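Local coordinates for protein MdbA (Actinomyces oris, PDB 4Z7X) that acts as a thiol-disulfide oxidoreductase in a disulfide bond-forming machine linked to sortase-mediated pilus assembly, at residues V108-G113 with D175-W180; D117-Q122 with V158-E163; N128-I133 with E149-A154. All blocks are in the same frame, centred on the assembly; numbering follows the deposited sequence.

Contact 1 (V108-G113 with D175-W180); sequences VMNAMG and DKYGKW
Asn110 grips the turn at 175-178 with both ends of its amide. OD1 accepts the backbone N-H of Tyr177 in the carbonyl plane at 2.8 Å, and the bond is nearly straight (164°). ND2 donates to Asp175 OD1 at 3.0 Å, meeting the anti lone pair of a carboxylate turned 67° from the amide. A further bond from ND2 to Ser106 O brings the total to three, enough to fix the amide's rotation. The turn it holds is type I: Asp175 closes one helix with a Schellman motif, and Tyr177 is the N-cap of the next.

The rest packs against two rings. Gly113 CA lies over one face of Tyr177, 3.7 Å from the ring centroid, where a side chain would clash. Selenomethionine Met109 bends at chi3 (65°), bringing CE over the face of the six-membered ring of Trp180 as a CH-pi contact, with SE behind it in a longer Met-aromatic one, while Met112 CG meets that ring's edge at CH2, 3.9 Å away.

The polar ends bond beyond the two segments, Tyr177 OH with Asp117 and Trp180 NE1 to Ala39 O. Helix 103-118 joins the start of helix 178-190, with helices 123-140 and 168-174 packed alongside.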
loop_
_atom_site.group_PDB
_atom_site.type_symbol
_atom_site.label_atom_id
_atom_site.label_comp_id
_atom_site.label_asym_id
_atom_site.label_seq_id
_atom_site.Cartn_x
_atom_site.Cartn_y
_atom_site.Cartn_z
ATOM N N VAL A 108 -8.185 -5.262 7.101
ATOM C CA VAL A 108 -6.803 -4.797 6.969
ATOM C C VAL A 108 -6.741 -3.280 6.824
ATOM O O VAL A 108 -5.910 -2.639 7.489
ATOM C CB VAL A 108 -6.040 -5.444 5.799
ATOM C CG1 VAL A 108 -4.618 -4.917 5.762
ATOM C CG2 VAL A 108 -6.036 -6.947 5.908
HETATM N N MSE A 109 -7.622 -2.695 5.985
HETATM C CA MSE A 109 -7.578 -1.238 5.812
HETATM C C MSE A 109 -7.880 -0.483 7.110
HETATM O O MSE A 109 -7.314 0.569 7.380
HETATM C CB MSE A 109 -8.416 -0.762 4.622
HETATM C CG MSE A 109 -7.722 -1.178 3.341
HETATM SE SE MSE A 109 -8.649 -0.553 1.743
HETATM C CE MSE A 109 -8.405 1.351 2.024
ATOM N N ASN A 110 -8.787 -0.991 7.929
ATOM C CA ASN A 110 -9.037 -0.344 9.197
ATOM C C ASN A 110 -7.826 -0.396 10.126
ATOM O O ASN A 110 -7.499 0.589 10.775
ATOM C CB ASN A 110 -10.288 -0.945 9.847
ATOM C CG ASN A 110 -11.544 -0.278 9.334
ATOM O OD1 ASN A 110 -11.736 0.889 9.612
ATOM N ND2 ASN A 110 -12.393 -0.990 8.594
ATOM N N ALA A 111 -7.123 -1.531 10.163
ATOM C CA ALA A 111 -5.927 -1.631 10.990
ATOM C C ALA A 111 -4.807 -0.753 10.398
ATOM O O ALA A 111 -4.114 -0.055 11.128
ATOM C CB ALA A 111 -5.442 -3.065 11.086
HETATM N N MSE A 112 -4.674 -0.755 9.081
HETATM C CA MSE A 112 -3.683 0.097 8.414
HETATM C C MSE A 112 -3.960 1.555 8.675
HETATM O O MSE A 112 -3.033 2.343 8.838
HETATM C CB MSE A 112 -3.645 -0.167 6.903
HETATM C CG MSE A 112 -2.631 0.733 6.159
HETATM SE SE MSE A 112 -0.777 0.738 6.915
HETATM C CE MSE A 112 -0.219 -0.865 5.939
ATOM N N GLY A 113 -5.235 1.954 8.730
ATOM C CA GLY A 113 -5.568 3.353 9.017
ATOM C C GLY A 113 -5.059 3.768 10.391
ATOM O O GLY A 113 -4.514 4.863 10.569
ATOM N N ASP A 175 -15.871 0.195 11.730
ATOM C CA ASP A 175 -15.471 0.563 10.361
ATOM C C ASP A 175 -15.038 2.025 10.339
ATOM O O ASP A 175 -15.496 2.815 9.505
ATOM C CB ASP A 175 -16.641 0.307 9.406
ATOM C CG ASP A 175 -16.258 0.243 7.943
ATOM O OD1 ASP A 175 -15.082 -0.095 7.630
ATOM O OD2 ASP A 175 -17.187 0.452 7.077
ATOM N N LYS A 176 -14.097 2.362 11.220
ATOM C CA LYS A 176 -13.632 3.718 11.373
ATOM C C LYS A 176 -13.194 4.343 10.024
ATOM O O LYS A 176 -13.437 5.539 9.779
ATOM C CB LYS A 176 -12.458 3.788 12.342
ATOM C CG LYS A 176 -11.900 5.192 12.552
ATOM C CD LYS A 176 -10.825 5.212 13.646
ATOM C CE LYS A 176 -10.233 6.610 13.822
ATOM N NZ LYS A 176 -11.284 7.424 14.493
ATOM N N TYR A 177 -12.510 3.541 9.214
ATOM C CA TYR A 177 -11.981 4.001 7.955
ATOM C C TYR A 177 -12.756 3.541 6.736
ATOM O O TYR A 177 -12.230 3.501 5.611
ATOM C CB TYR A 177 -10.459 3.684 7.822
ATOM C CG TYR A 177 -9.614 4.317 8.925
ATOM C CD1 TYR A 177 -9.193 5.639 8.857
ATOM C CD2 TYR A 177 -9.253 3.595 10.048
ATOM C CE1 TYR A 177 -8.436 6.216 9.857
ATOM C CE2 TYR A 177 -8.481 4.161 11.056
ATOM C CZ TYR A 177 -8.073 5.479 10.964
ATOM O OH TYR A 177 -7.314 6.067 11.978
ATOM N N GLY A 178 -14.046 3.295 6.916
ATOM C CA GLY A 178 -14.882 2.912 5.778
ATOM C C GLY A 178 -14.888 3.912 4.671
ATOM O O GLY A 178 -15.013 3.532 3.528
ATOM N N LYS A 179 -14.775 5.202 5.007
ATOM C CA LYS A 179 -14.702 6.227 3.957
ATOM C C LYS A 179 -13.453 6.096 3.103
ATOM O O LYS A 179 -13.457 6.371 1.891
ATOM C CB LYS A 179 -14.743 7.654 4.531
ATOM C CG LYS A 179 -16.120 8.062 5.010
ATOM C CD LYS A 179 -16.089 9.446 5.675
ATOM C CE LYS A 179 -15.560 10.563 4.797
ATOM N NZ LYS A 179 -15.575 11.857 5.563
ATOM N N TRP A 180 -12.386 5.648 3.723
ATOM C CA TRP A 180 -11.135 5.457 2.984
ATOM C C TRP A 180 -11.270 4.304 1.999
ATOM O O TRP A 180 -10.828 4.385 0.861
ATOM C CB TRP A 180 -10.002 5.149 3.966
ATOM C CG TRP A 180 -8.643 5.024 3.355
ATOM C CD1 TRP A 180 -8.185 5.626 2.242
ATOM C CD2 TRP A 180 -7.575 4.228 3.852
ATOM N NE1 TRP A 180 -6.864 5.281 2.013
ATOM C CE2 TRP A 180 -6.467 4.432 3.006
ATOM C CE3 TRP A 180 -7.424 3.398 4.956
ATOM C CZ2 TRP A 180 -5.257 3.790 3.192
ATOM C CZ3 TRP A 180 -6.220 2.752 5.139
ATOM C CH2 TRP A 180 -5.146 2.971 4.290
#

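Contact 2 (D117-Q122 with V158-E163); sequences DEAPAQ and VNVPKE
Val158 to Val160 form the end of the Schellman motif that closes helix 148-157, and with Pro161 they pass along Gln122 and Ala119 just beyond the end of helix 103-118. Gln122 belongs to the short 3-10 segment 120-122, whose Pro120 lines the pocket of the bound cyclohexylamino sulfonate. No hydrogen bond crosses between 117-122 and 158-163; the two connections meet through van der Waals contact.

At Val158 it is the backbone that comes nearest: its O lies 3.4 Å from Gln122 CG, and its side chain also packs on Ser125 and Ala129 of helix 123-140. Asn159, with the positive phi of the Schellman C-prime residue, presents its own O to the flat end of Gln122. The glutamine chain is bent at chi2 (84°), which turns CD to where the O of Asn159 lies 3.7 Å away. Val160 comes next and sends CG2 against Gln122 CB at 3.8 Å, with CG1 reaching Ala119 CB at 4.2 Å. An alanine in place of Gln122 would keep the touch on Val160 but would probably open a gap beside the carbonyls of Val158 and Asn159 and leave the Pro161 ring without its amide neighbour.

Pro161, at the N-cap of helix 162-165, completes the walk. Its CD touches two neighbours on one side, Gln122 OE1 at 3.7 Å and Ala119 CB at 3.9 Å.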
loop_
_atom_site.group_PDB
_atom_site.type_symbol
_atom_site.label_atom_id
_atom_site.label_comp_id
_atom_site.label_asym_id
_atom_site.label_seq_id
_atom_site.Cartn_x
_atom_site.Cartn_y
_atom_site.Cartn_z
ATOM N N ASP A 117 -2.119 6.578 11.076
ATOM C CA ASP A 117 -2.417 7.710 11.911
ATOM C C ASP A 117 -1.601 7.742 13.208
ATOM O O ASP A 117 -1.313 8.827 13.699
ATOM C CB ASP A 117 -3.909 7.737 12.278
ATOM C CG ASP A 117 -4.787 8.355 11.196
ATOM O OD1 ASP A 117 -4.250 8.987 10.253
ATOM O OD2 ASP A 117 -6.033 8.270 11.341
ATOM N N GLU A 118 -1.243 6.576 13.771
ATOM C CA GLU A 118 -0.634 6.535 15.088
ATOM C C GLU A 118 0.785 5.963 15.147
ATOM O O GLU A 118 1.510 6.188 16.126
ATOM C CB GLU A 118 -1.526 5.758 16.035
ATOM C CG GLU A 118 -2.923 6.349 16.141
ATOM C CD GLU A 118 -3.417 6.382 17.567
ATOM O OE1 GLU A 118 -2.980 5.536 18.376
ATOM O OE2 GLU A 118 -4.217 7.271 17.887
ATOM N N ALA A 119 1.171 5.199 14.128
ATOM C CA ALA A 119 2.500 4.576 14.088
ATOM C C ALA A 119 3.041 4.570 12.645
ATOM O O ALA A 119 3.399 3.519 12.103
ATOM C CB ALA A 119 2.445 3.174 14.639
ATOM N N PRO A 120 3.096 5.744 12.014
ATOM C CA PRO A 120 3.470 5.784 10.592
ATOM C C PRO A 120 4.875 5.219 10.315
ATOM O O PRO A 120 5.107 4.696 9.236
ATOM C CB PRO A 120 3.373 7.273 10.234
ATOM C CG PRO A 120 3.461 7.975 11.578
ATOM C CD PRO A 120 2.690 7.062 12.511
ATOM N N ALA A 121 5.766 5.255 11.301
ATOM C CA ALA A 121 7.102 4.682 11.110
ATOM C C ALA A 121 7.082 3.205 10.759
ATOM O O ALA A 121 8.029 2.693 10.179
ATOM C CB ALA A 121 7.986 4.913 12.326
ATOM N N GLN A 122 6.069 2.500 11.216
ATOM C CA GLN A 122 5.932 1.066 10.934
ATOM C C GLN A 122 4.957 0.763 9.826
ATOM O O GLN A 122 4.640 -0.396 9.573
ATOM C CB GLN A 122 5.520 0.337 12.186
ATOM C CG GLN A 122 6.605 0.250 13.251
ATOM C CD GLN A 122 6.715 1.444 14.145
ATOM O OE1 GLN A 122 5.717 1.983 14.599
ATOM N NE2 GLN A 122 7.947 1.805 14.484
ATOM N N VAL A 158 6.295 -6.422 13.587
ATOM C CA VAL A 158 6.996 -5.257 13.050
ATOM C C VAL A 158 7.111 -4.121 14.043
ATOM O O VAL A 158 7.467 -3.049 13.694
ATOM C CB VAL A 158 6.388 -4.778 11.703
ATOM C CG1 VAL A 158 6.301 -5.953 10.726
ATOM C CG2 VAL A 158 5.038 -4.101 11.872
ATOM N N ASN A 159 6.849 -4.421 15.301
ATOM C CA ASN A 159 7.050 -3.504 16.422
ATOM C C ASN A 159 6.246 -2.196 16.328
ATOM O O ASN A 159 6.694 -1.119 16.762
ATOM C CB ASN A 159 8.541 -3.268 16.636
ATOM C CG ASN A 159 9.292 -4.563 16.838
ATOM O OD1 ASN A 159 8.975 -5.375 17.762
ATOM N ND2 ASN A 159 10.243 -4.802 15.974
ATOM N N VAL A 160 4.993 -2.319 15.863
ATOM C CA VAL A 160 4.017 -1.302 16.142
ATOM C C VAL A 160 3.842 -1.257 17.678
ATOM O O VAL A 160 3.788 -2.298 18.321
ATOM C CB VAL A 160 2.693 -1.641 15.449
ATOM C CG1 VAL A 160 1.542 -0.769 15.928
ATOM C CG2 VAL A 160 2.808 -1.586 13.936
ATOM N N PRO A 161 3.778 -0.062 18.279
ATOM C CA PRO A 161 3.550 0.001 19.714
ATOM C C PRO A 161 2.257 -0.697 20.152
ATOM O O PRO A 161 1.233 -0.621 19.448
ATOM C CB PRO A 161 3.497 1.503 19.993
ATOM C CG PRO A 161 4.326 2.119 18.906
ATOM C CD PRO A 161 3.924 1.287 17.706
ATOM N N LYS A 162 2.289 -1.370 21.309
ATOM C CA LYS A 162 1.124 -2.091 21.794
ATOM C C LYS A 162 -0.089 -1.165 21.944
ATOM O O LYS A 162 -1.211 -1.579 21.667
ATOM C CB LYS A 162 1.410 -2.753 23.153
ATOM C CG LYS A 162 2.324 -3.945 23.141
ATOM C CD LYS A 162 2.507 -4.406 24.590
ATOM C CE LYS A 162 3.248 -5.719 24.686
ATOM N NZ LYS A 162 4.434 -5.659 23.811
ATOM N N GLU A 163 0.126 0.084 22.374
ATOM C CA GLU A 163 -0.990 1.012 22.556
ATOM C C GLU A 163 -1.682 1.328 21.235
ATOM O O GLU A 163 -2.859 1.649 21.195
ATOM C CB GLU A 163 -0.602 2.271 23.285
ATOM C CG GLU A 163 0.420 3.150 22.678
ATOM C CD GLU A 163 0.402 4.587 23.216
ATOM O OE1 GLU A 163 1.117 5.400 22.611
ATOM O OE2 GLU A 163 -0.299 4.911 24.215
#

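Contact 3 (N128-I133 with E149-A154); sequences NAAFEI and EGLVAA
Ile133, Ala129 and Ala130 meet Leu151, Ala154 and Gly150 without any ring or other flat side chain between them. The one ring in these two segments, Phe131, is on another side of helix 123-140, where it meets His127 edge-to-face and Tyr65 with the planes at about 45°. What joins helix 128-133 to helix 149-154 is mostly methyl packing, and no hydrogen bond crosses.

Ile133 carries much of the contact. Its CG1 stands beside the backbone N, anti to the carbonyl carbon, and chi2 of 173° then carries CD1 straight out toward the other helix. There CD1 comes down on three partners: Gly150 O at 3.7 Å, Leu151 CD2 at 3.9 Å and Ala154 CB at 4.0 Å. Ile133 and Leu151 run across each other at about a right angle, CD1 of one touching CD2 of the other. The same CD2 branch of Leu151 also reaches Ala130 CB, at 4.2 Å, one turn back along the neighbouring helix.

Ala154 is set against two residues a turn apart. Besides Ile133, its CB faces that of Ala129, methyl to methyl at 4.0 Å. With side chains this small, the backbones come close here, the two CA atoms lying 5.8 Å apart. Toward Ile133 and Gly150 the spacing widens to 7.8 Å between CA atoms, and the long isoleucine fills the difference.

Trp104 of helix 103-118 packs on both Ile133 and Leu151, closing the group from a third helix. The segment axes approach to 9.6 Å with their directions 132° apart, an alanine-lined crossing of steeply inclined helices, consistent with the helical insertion of DsbA-like members of the thioredoxin superfamily.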
loop_
_atom_site.group_PDB
_atom_site.type_symbol
_atom_site.label_atom_id
_atom_site.label_comp_id
_atom_site.label_asym_id
_atom_site.label_seq_id
_atom_site.Cartn_x
_atom_site.Cartn_y
_atom_site.Cartn_z
ATOM N N ASN A 128 3.607 -4.847 4.423
ATOM C CA ASN A 128 4.217 -6.132 4.097
ATOM C C ASN A 128 3.693 -7.266 4.957
ATOM O O ASN A 128 3.442 -8.392 4.456
ATOM C CB ASN A 128 5.735 -6.056 4.232
ATOM C CG ASN A 128 6.384 -7.384 3.952
ATOM O OD1 ASN A 128 6.491 -7.792 2.786
ATOM N ND2 ASN A 128 6.796 -8.086 4.989
ATOM N N ALA A 129 3.604 -7.021 6.262
ATOM C CA ALA A 129 3.190 -8.070 7.155
ATOM C C ALA A 129 1.762 -8.525 6.906
ATOM O O ALA A 129 1.450 -9.715 7.051
ATOM C CB ALA A 129 3.419 -7.652 8.601
ATOM N N ALA A 130 0.878 -7.592 6.529
ATOM C CA ALA A 130 -0.519 -7.936 6.272
ATOM C C ALA A 130 -0.594 -8.789 5.023
ATOM O O ALA A 130 -1.360 -9.733 4.967
ATOM C CB ALA A 130 -1.339 -6.690 6.089
ATOM N N PHE A 131 0.213 -8.468 4.019
ATOM C CA PHE A 131 0.268 -9.327 2.840
ATOM C C PHE A 131 0.871 -10.692 3.160
ATOM O O PHE A 131 0.473 -11.684 2.579
ATOM C CB PHE A 131 1.029 -8.666 1.699
ATOM C CG PHE A 131 0.147 -7.916 0.735
ATOM C CD1 PHE A 131 -0.884 -8.571 0.102
ATOM C CD2 PHE A 131 0.276 -6.547 0.514
ATOM C CE1 PHE A 131 -1.698 -7.921 -0.808
ATOM C CE2 PHE A 131 -0.518 -5.903 -0.413
ATOM C CZ PHE A 131 -1.524 -6.592 -1.064
ATOM N N GLU A 132 1.821 -10.746 4.077
ATOM C CA GLU A 132 2.455 -12.012 4.481
ATOM C C GLU A 132 1.419 -12.949 5.093
ATOM O O GLU A 132 1.460 -14.163 4.910
ATOM C CB GLU A 132 3.600 -11.716 5.479
ATOM C CG GLU A 132 4.415 -12.921 5.918
ATOM C CD GLU A 132 5.757 -12.510 6.512
ATOM O OE1 GLU A 132 6.086 -11.301 6.515
ATOM O OE2 GLU A 132 6.479 -13.387 7.002
ATOM N N ILE A 133 0.493 -12.382 5.851
ATOM C CA ILE A 133 -0.595 -13.212 6.417
ATOM C C ILE A 133 -1.339 -13.932 5.268
ATOM O O ILE A 133 -1.602 -15.143 5.317
ATOM C CB ILE A 133 -1.618 -12.378 7.244
ATOM C CG1 ILE A 133 -1.016 -11.931 8.557
ATOM C CG2 ILE A 133 -2.879 -13.158 7.559
ATOM C CD1 ILE A 133 -1.880 -10.971 9.342
ATOM N N GLU A 149 -6.992 -10.394 15.502
ATOM C CA GLU A 149 -5.962 -10.894 16.392
ATOM C C GLU A 149 -4.683 -11.213 15.613
ATOM O O GLU A 149 -3.599 -10.933 16.082
ATOM C CB GLU A 149 -6.489 -12.130 17.129
ATOM C CG GLU A 149 -7.624 -11.783 18.099
ATOM C CD GLU A 149 -8.974 -11.342 17.481
ATOM O OE1 GLU A 149 -9.385 -11.878 16.412
ATOM O OE2 GLU A 149 -9.656 -10.458 18.100
ATOM N N GLY A 150 -4.844 -11.713 14.383
ATOM C CA GLY A 150 -3.733 -11.974 13.491
ATOM C C GLY A 150 -3.038 -10.688 13.100
ATOM O O GLY A 150 -1.818 -10.638 12.999
ATOM N N LEU A 151 -3.808 -9.643 12.834
ATOM C CA LEU A 151 -3.191 -8.338 12.525
ATOM C C LEU A 151 -2.497 -7.719 13.721
ATOM O O LEU A 151 -1.502 -7.053 13.551
ATOM C CB LEU A 151 -4.209 -7.357 11.958
ATOM C CG LEU A 151 -4.734 -7.719 10.552
ATOM C CD1 LEU A 151 -6.031 -7.003 10.237
ATOM C CD2 LEU A 151 -3.637 -7.446 9.505
ATOM N N VAL A 152 -3.041 -7.898 14.914
ATOM C CA VAL A 152 -2.349 -7.467 16.140
ATOM C C VAL A 152 -0.986 -8.199 16.207
ATOM O O VAL A 152 0.049 -7.603 16.473
ATOM C CB VAL A 152 -3.199 -7.738 17.376
ATOM C CG1 VAL A 152 -2.398 -7.503 18.640
ATOM C CG2 VAL A 152 -4.441 -6.808 17.398
ATOM N N ALA A 153 -0.995 -9.485 15.921
ATOM C CA ALA A 153 0.254 -10.251 15.945
ATOM C C ALA A 153 1.227 -9.777 14.875
ATOM O O ALA A 153 2.418 -9.654 15.137
ATOM C CB ALA A 153 -0.020 -11.726 15.857
ATOM N N ALA A 154 0.733 -9.442 13.686
ATOM C CA ALA A 154 1.587 -8.911 12.644
ATOM C C ALA A 154 2.159 -7.551 13.051
ATOM O O ALA A 154 3.307 -7.232 12.767
ATOM C CB ALA A 154 0.818 -8.775 11.356
#

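In the fold
Reading from the N terminus, helix 103-118 supplies 108-113 and the start of 117-122, and helix 123-140 then brings 128-133. The partners return in reverse order: 149-154 closes contact 3 over 15 intervening residues, 158-163 closes contact 2 over 35, and 175-180 closes contact 1 over 61. The three loops are therefore nested and none cross. They contain no strand, and together they fold the helices between strands 91-96 and 198-201 into one body. Neighbouring contacts touch directly: Val108 packs on Ala130 between contacts 1 and 3, Val158 meets Ala129 between 2 and 3, and contacts 1 and 2 are joined through Tyr177 and Asp117.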